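Local coordinates for GRMZM2G135359 pseudokinase (PDB 6CPY), which is a maize receptor-like pseudokinase whose kinase-like domain may bind ATP, though its catalytic activity is doubtful, at residues A[35-38]-A[39-42]; A[277-280]-A[281-285]. All coordinates share one frame; numbering follows the deposited sequence.

Interaction 1. Residues A[35-38]-A[39-42]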
loop_
_atom_site.group_PDB
_atom_site.type_symbol
_atom_site.label_atom_id
_atom_site.label_comp_id
_atom_site.label_asym_id
_atom_site.label_seq_id
_atom_site.Cartn_x
_atom_site.Cartn_y
_atom_site.Cartn_z
ATOM N N SER A 35 -2.165 27.309 -1.962
ATOM C CA SER A 35 -1.136 28.162 -1.379
ATOM C C SER A 35 -0.466 27.488 -0.176
ATOM O O SER A 35 0.755 27.558 -0.024
ATOM C CB SER A 35 -1.711 29.511 -0.965
ATOM O OG SER A 35 -2.729 29.370 -0.002
ATOM N N GLU A 36 -1.259 26.831 0.666
ATOM C CA GLU A 36 -0.700 26.083 1.809
ATOM C C GLU A 36 0.224 24.934 1.372
ATOM O O GLU A 36 1.277 24.697 1.971
ATOM C CB GLU A 36 -1.824 25.554 2.704
ATOM C CG GLU A 36 -1.327 24.914 4.001
ATOM C CD GLU A 36 -2.442 24.532 4.971
ATOM O OE1 GLU A 36 -3.629 24.654 4.606
ATOM O OE2 GLU A 36 -2.123 24.104 6.110
ATOM N N LEU A 37 -0.175 24.210 0.336
ATOM C CA LEU A 37 0.640 23.114 -0.178
ATOM C C LEU A 37 1.894 23.576 -0.904
ATOM O O LEU A 37 2.938 22.907 -0.840
ATOM C CB LEU A 37 -0.207 22.203 -1.070
ATOM C CG LEU A 37 -1.216 21.389 -0.247
ATOM C CD1 LEU A 37 -2.002 20.452 -1.154
ATOM C CD2 LEU A 37 -0.519 20.589 0.852
ATOM N N GLU A 38 1.801 24.718 -1.582
ATOM C CA GLU A 38 2.967 25.332 -2.205
ATOM C C GLU A 38 4.033 25.600 -1.150
ATOM O O GLU A 38 5.191 25.276 -1.346
ATOM C CB GLU A 38 2.597 26.654 -2.889
ATOM C CG GLU A 38 1.757 26.516 -4.145
ATOM C CD GLU A 38 1.069 27.818 -4.530
ATOM O OE1 GLU A 38 1.554 28.892 -4.110
ATOM O OE2 GLU A 38 0.036 27.773 -5.242
ATOM N N THR A 39 3.619 26.188 -0.033
ATOM C CA THR A 39 4.518 26.439 1.092
ATOM C C THR A 39 5.029 25.108 1.657
ATOM O O THR A 39 6.240 24.902 1.811
ATOM C CB THR A 39 3.806 27.245 2.196
ATOM O OG1 THR A 39 3.327 28.488 1.649
ATOM C CG2 THR A 39 4.748 27.532 3.361
ATOM N N ALA A 40 4.100 24.203 1.936
ATOM C CA ALA A 40 4.454 22.916 2.543
ATOM C C ALA A 40 5.444 22.104 1.709
ATOM O O ALA A 40 6.319 21.444 2.272
ATOM C CB ALA A 40 3.205 22.100 2.807
ATOM N N CYS A 41 5.305 22.144 0.387
ATOM C CA CYS A 41 6.151 21.356 -0.516
ATOM C C CYS A 41 7.206 22.159 -1.268
ATOM O O CYS A 41 7.717 21.681 -2.277
ATOM C CB CYS A 41 5.290 20.626 -1.545
ATOM S SG CYS A 41 3.979 19.645 -0.817
ATOM N N GLU A 42 7.532 23.360 -0.793
ATOM C CA GLU A 42 8.535 24.210 -1.454
ATOM C C GLU A 42 8.242 24.331 -2.945
ATOM O O GLU A 42 9.111 24.085 -3.779
ATOM C CB GLU A 42 9.951 23.646 -1.255
ATOM C CG GLU A 42 10.342 23.360 0.187
ATOM C CD GLU A 42 10.893 24.570 0.911
ATOM O OE1 GLU A 42 10.482 25.711 0.589
ATOM O OE2 GLU A 42 11.738 24.377 1.813
#
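Leu37 and Cys41 meet one turn apart where the short helix 34-40 closes in a Schellman motif. The amide of Cys41 donates to Leu37 O across 2.8 Å, with an N-H...O angle of 149°, and Cys41 is where the backbone departs from helical geometry. Its SG lies anti to its own carbonyl carbon and beside the backbone N (chi1 -53°), a rotation that brings SG to 3.4 Å from Leu37 O. Leu37 CD2 and Ala40 CB approach only to 4.5 Å, a loose apolar touch; Leu37 also rests on Ile67, Val119 and Val121, and Cys41 on Val69, which seats this buried side of the helix on the antiparallel sheet of the N-lobe. On the exposed side Thr39 turns its hydroxyl back along the helix: with OG1 beside the backbone N (chi1 -58°), it comes within 3.2 Å of Ser35 O, the oxygen that accepts the backbone bond from Thr39 N. Glu38 runs extended beyond CG, and its OE2 forms a salt bridge with Arg34, one turn earlier. Glu42, with positive phi, is the C-prime residue: Asp43 N returns to Glu38 O, and Glu42 N donates to Thr39 O at 3.3 Å.

Interaction 2. Residues A[277-280]-A[281-285]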
loop_
_atom_site.group_PDB
_atom_site.type_symbol
_atom_site.label_atom_id
_atom_site.label_comp_id
_atom_site.label_asym_id
_atom_site.label_seq_id
_atom_site.Cartn_x
_atom_site.Cartn_y
_atom_site.Cartn_z
ATOM N N GLU A 277 3.747 -22.347 4.973
ATOM C CA GLU A 277 2.427 -22.982 4.809
ATOM C C GLU A 277 1.343 -21.941 4.513
ATOM O O GLU A 277 0.490 -22.153 3.648
ATOM C CB GLU A 277 2.060 -23.822 6.034
ATOM C CG GLU A 277 2.951 -25.047 6.201
ATOM C CD GLU A 277 2.816 -25.738 7.552
ATOM O OE1 GLU A 277 2.280 -25.127 8.505
ATOM O OE2 GLU A 277 3.262 -26.905 7.666
ATOM N N VAL A 278 1.395 -20.807 5.208
ATOM C CA VAL A 278 0.496 -19.680 4.901
ATOM C C VAL A 278 0.653 -19.270 3.450
ATOM O O VAL A 278 -0.344 -19.131 2.747
ATOM C CB VAL A 278 0.738 -18.453 5.811
ATOM C CG1 VAL A 278 -0.108 -17.260 5.357
ATOM C CG2 VAL A 278 0.449 -18.806 7.255
ATOM N N VAL A 279 1.896 -19.082 2.996
ATOM C CA VAL A 279 2.149 -18.756 1.596
ATOM C C VAL A 279 1.446 -19.768 0.695
ATOM O O VAL A 279 0.706 -19.385 -0.214
ATOM C CB VAL A 279 3.652 -18.730 1.249
ATOM C CG1 VAL A 279 3.861 -18.625 -0.252
ATOM C CG2 VAL A 279 4.361 -17.578 1.963
ATOM N N ARG A 280 1.680 -21.058 0.943
ATOM C CA ARG A 280 1.145 -22.095 0.048
ATOM C C ARG A 280 -0.381 -22.024 -0.067
ATOM O O ARG A 280 -0.923 -22.174 -1.167
ATOM C CB ARG A 280 1.581 -23.491 0.503
ATOM C CG ARG A 280 1.104 -24.634 -0.384
ATOM C CD ARG A 280 1.526 -24.505 -1.837
ATOM N NE ARG A 280 0.927 -25.580 -2.635
ATOM C CZ ARG A 280 -0.324 -25.582 -3.098
ATOM N NH1 ARG A 280 -1.139 -24.556 -2.876
ATOM N NH2 ARG A 280 -0.766 -26.617 -3.806
ATOM N N SER A 281 -1.062 -21.799 1.053
ATOM C CA SER A 281 -2.527 -21.695 1.059
ATOM C C SER A 281 -2.995 -20.507 0.223
ATOM O O SER A 281 -3.909 -20.634 -0.603
ATOM C CB SER A 281 -3.057 -21.540 2.483
ATOM O OG SER A 281 -2.686 -22.647 3.276
ATOM N N CYS A 282 -2.350 -19.359 0.432
ATOM C CA CYS A 282 -2.709 -18.126 -0.271
ATOM C C CYS A 282 -2.489 -18.192 -1.781
ATOM O O CYS A 282 -3.267 -17.600 -2.530
ATOM C CB CYS A 282 -1.914 -16.934 0.287
ATOM S SG CYS A 282 -2.295 -16.501 1.990
ATOM N N ILE A 283 -1.438 -18.870 -2.243
ATOM C CA ILE A 283 -1.088 -18.792 -3.661
ATOM C C ILE A 283 -1.635 -19.960 -4.494
ATOM O O ILE A 283 -1.253 -20.118 -5.650
ATOM C CB ILE A 283 0.429 -18.622 -3.902
ATOM C CG1 ILE A 283 1.223 -19.863 -3.474
ATOM C CG2 ILE A 283 0.939 -17.367 -3.202
ATOM C CD1 ILE A 283 2.656 -19.813 -3.950
ATOM N N ASP A 284 -2.525 -20.755 -3.904
ATOM C CA ASP A 284 -3.151 -21.877 -4.619
ATOM C C ASP A 284 -3.806 -21.374 -5.898
ATOM O O ASP A 284 -4.499 -20.358 -5.886
ATOM C CB ASP A 284 -4.186 -22.585 -3.744
ATOM C CG ASP A 284 -4.527 -23.983 -4.264
ATOM O OD1 ASP A 284 -5.250 -24.094 -5.281
ATOM O OD2 ASP A 284 -4.059 -24.963 -3.649
ATOM N N ARG A 285 -3.569 -22.084 -7.002
ATOM C CA ARG A 285 -4.062 -21.664 -8.311
ATOM C C ARG A 285 -5.586 -21.637 -8.415
ATOM O O ARG A 285 -6.136 -20.938 -9.267
ATOM C CB ARG A 285 -3.474 -22.551 -9.403
ATOM C CG ARG A 285 -2.004 -22.280 -9.653
ATOM C CD ARG A 285 -1.440 -23.272 -10.650
ATOM N NE ARG A 285 -0.011 -23.067 -10.880
ATOM C CZ ARG A 285 0.512 -22.241 -11.787
ATOM N NH1 ARG A 285 -0.263 -21.511 -12.584
ATOM N NH2 ARG A 285 1.830 -22.147 -11.899
#
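Arg280 and Asp284 form an i to i+4 salt bridge at the C-terminal end of helix 269-282, in the helical C-lobe of the kinase fold. NH1 of Arg280 donates to Asp284 OD2 across 3.0 Å, and the N-H...O angle of 167° makes the bond nearly straight. The acceptor lies close to the guanidinium plane, whereas NH1 approaches from above the carboxylate plane; the two planes are 41° apart. A bend at chi2 (57°) turns the arginine chain toward the helix end, and Asp284 CB sits at the guanidinium edge. The other carboxylate oxygen, OD1, accepts from the backbone N of Asp286, which helps to fix the acid's rotation. On the side turned to the neighbouring helices, Val279 CG1 meets Ile283 CD1 at 4.1 Å, and Val278 CG1 stands at the same distance from Cys282 SG. Val279 and Ile283 face helix 214-230 through Leu225, Leu226 and Met223; Val278 lies against Met300 and Ile303 of helix 293-304, and Cys282 reaches both that helix, at Val296, and Val218 of helix 214-230. Behind these side chains, Cys282 N donates to Val278 O and Ile283 N to Val279 O, spacing each pair one turn apart. Glu277 O takes two donors from opposite faces of its carbonyl plane, Ser281 N at 3.0 Å and Ser281 OG at 3.2 Å.

In the fold
Both interactions are C-terminal helix ends, but they belong to different lobes of the kinase-like domain and lie on opposite sides of the chain's centre. Interaction 1, earlier in the chain, ends helix 34-40, which rests on the five-stranded antiparallel sheet through strands 66-72 and 117-123. Interaction 2 ends helix 269-282, packed against helices 214-230 and 293-304. Their centres are 46 Å apart and their nearest atoms about 37 Å, with no touch between them. They share no helix or sheet and mark independent helix ends: one shortly before strand 47-50, the other ahead of helix 293-304.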